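Homoserine dehydrogenase (Staphylococcus aureus M1064, PDB 4PG7) catalyses the NAD(P)-dependent interconversion of aspartate semialdehyde and homoserine, a hydride-transfer step of the aspartate pathway of amino-acid biosynthesis. Local coordinates at residues I96-G101 and T122-L127. Residues are numbered along the deposited sequence; the frame is centred on the assembly and turned at random.
Sequences IVEVMG and TANKDL. With ACT (acetate ion), chain C.
The buried carboxylate of E98 reaches across to T122 and N124 at the C-terminal ends of two parallel strands. With CG anti to the backbone N (chi1 -174°) and the chain bent at chi2, the E98 side chain lies alongside that of T122, pointing the same way. E98 OE1 accepts from T122 OG1 at 2.7 Å, above the carboxylate plane, and from N124 ND2 at 3.2 Å on the opposite face, where the amide stands 75° to the carboxylate. E98 OE2 turns back to its own segment and accepts from M100 N at 2.8 Å and from G101 N, 3.0 Å from E98 OE2. Four donors thus grip the carboxylate.

Backbone bonding continues the strand pairing: A123 N donates to E98 O at 3.0 Å, and T122 CA adds a CH...O contact to the same oxygen. Within 122-127, T122 OG1 accepts from N124 N in an ST turn, and N124 OD1 from D126 N in an Asx turn, so both polar ends of the N124 amide are engaged. An acetate, probably from the crystallisation liquor, accepts from K125 N at its OXT (3.3 Å).

Apolar contact is slight, V99 CG1 meeting A123 CB at 4.1 Å. D126 OD2 and N124 ND2 also bond to the backbone of G102. The segments run off neighbouring strands 95-98 and 119-122 of the Rossmann-type sheet, a beta-alpha-beta crossover through helix 106-115, whose T106 and L110 pack on E98; A123 touches helix 323-339.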
# COMPACT_ATOMS: atom_id res chain seq x y z
N ILE A 96 14.68 -18.94 18.80
CA ILE A 96 15.83 -18.03 18.81
C ILE A 96 15.44 -16.76 18.06
O ILE A 96 14.99 -16.80 16.91
CB ILE A 96 17.04 -18.64 18.09
CG1 ILE A 96 17.37 -20.03 18.64
CG2 ILE A 96 18.25 -17.72 18.20
CD1 ILE A 96 17.82 -20.03 20.06
N VAL A 97 15.62 -15.63 18.73
CA VAL A 97 15.32 -14.31 18.16
C VAL A 97 16.64 -13.61 17.89
O VAL A 97 17.37 -13.28 18.82
CB VAL A 97 14.48 -13.47 19.12
CG1 VAL A 97 14.20 -12.10 18.51
CG2 VAL A 97 13.18 -14.20 19.43
N GLU A 98 16.95 -13.40 16.62
CA GLU A 98 18.23 -12.81 16.25
C GLU A 98 18.07 -11.36 15.80
O GLU A 98 17.34 -11.07 14.86
CB GLU A 98 18.89 -13.65 15.16
CG GLU A 98 20.29 -13.21 14.80
CD GLU A 98 20.31 -12.28 13.60
OE1 GLU A 98 19.81 -12.69 12.53
OE2 GLU A 98 20.82 -11.14 13.74
N VAL A 99 18.77 -10.47 16.49
CA VAL A 99 18.75 -9.04 16.22
C VAL A 99 20.19 -8.50 16.25
O VAL A 99 20.42 -7.37 16.60
CB VAL A 99 17.85 -8.29 17.22
CG1 VAL A 99 16.40 -8.67 16.99
CG2 VAL A 99 18.24 -8.57 18.65
N MET A 100 21.13 -9.34 15.86
CA MET A 100 22.54 -9.04 15.95
C MET A 100 23.03 -8.32 14.70
O MET A 100 23.89 -7.45 14.79
CB MET A 100 23.32 -10.35 16.13
CG MET A 100 24.82 -10.19 16.30
SD MET A 100 25.27 -9.45 17.88
CE MET A 100 25.25 -10.90 18.94
N GLY A 101 22.51 -8.71 13.54
CA GLY A 101 23.04 -8.25 12.27
C GLY A 101 24.20 -9.11 11.85
O GLY A 101 24.62 -10.03 12.58
N THR A 122 14.14 -13.42 12.91
CA THR A 122 15.27 -12.53 12.67
C THR A 122 14.84 -11.16 12.17
O THR A 122 13.91 -11.04 11.36
CB THR A 122 16.28 -13.15 11.69
OG1 THR A 122 17.36 -12.24 11.51
CG2 THR A 122 15.64 -13.48 10.32
N ALA A 123 15.53 -10.13 12.64
CA ALA A 123 15.38 -8.76 12.14
C ALA A 123 16.69 -8.28 11.55
O ALA A 123 16.95 -7.07 11.48
CB ALA A 123 14.94 -7.85 13.26
N ASN A 124 17.52 -9.23 11.13
CA ASN A 124 18.85 -8.96 10.62
C ASN A 124 18.80 -8.21 9.28
O ASN A 124 18.39 -8.76 8.26
CB ASN A 124 19.55 -10.30 10.47
CG ASN A 124 21.00 -10.18 10.06
OD1 ASN A 124 21.41 -9.27 9.33
ND2 ASN A 124 21.81 -11.14 10.53
N LYS A 125 19.24 -6.95 9.30
CA LYS A 125 19.12 -6.05 8.13
C LYS A 125 20.15 -6.32 7.06
O LYS A 125 20.07 -5.75 5.98
CB LYS A 125 19.26 -4.59 8.56
CG LYS A 125 18.19 -4.11 9.52
CD LYS A 125 16.80 -4.22 8.91
CE LYS A 125 15.78 -3.42 9.72
NZ LYS A 125 14.48 -3.32 9.01
N ASP A 126 21.13 -7.16 7.36
CA ASP A 126 22.18 -7.48 6.40
C ASP A 126 21.86 -8.70 5.55
O ASP A 126 22.59 -8.98 4.60
CB ASP A 126 23.50 -7.68 7.13
CG ASP A 126 23.86 -6.50 8.00
OD1 ASP A 126 23.81 -5.36 7.51
OD2 ASP A 126 24.19 -6.70 9.20
N LEU A 127 20.81 -9.45 5.90
CA LEU A 127 20.42 -10.64 5.12
C LEU A 127 19.97 -10.25 3.71
O LEU A 127 19.21 -9.30 3.53
CB LEU A 127 19.26 -11.39 5.78
CG LEU A 127 19.47 -12.47 6.86
CD1 LEU A 127 20.92 -12.73 7.26
CD2 LEU A 127 18.49 -12.31 7.99
C ACT C . 20.06 -5.69 13.39
O ACT C . 18.86 -5.68 13.77
OXT ACT C . 20.38 -6.13 12.28
CH3 ACT C . 21.14 -5.11 14.25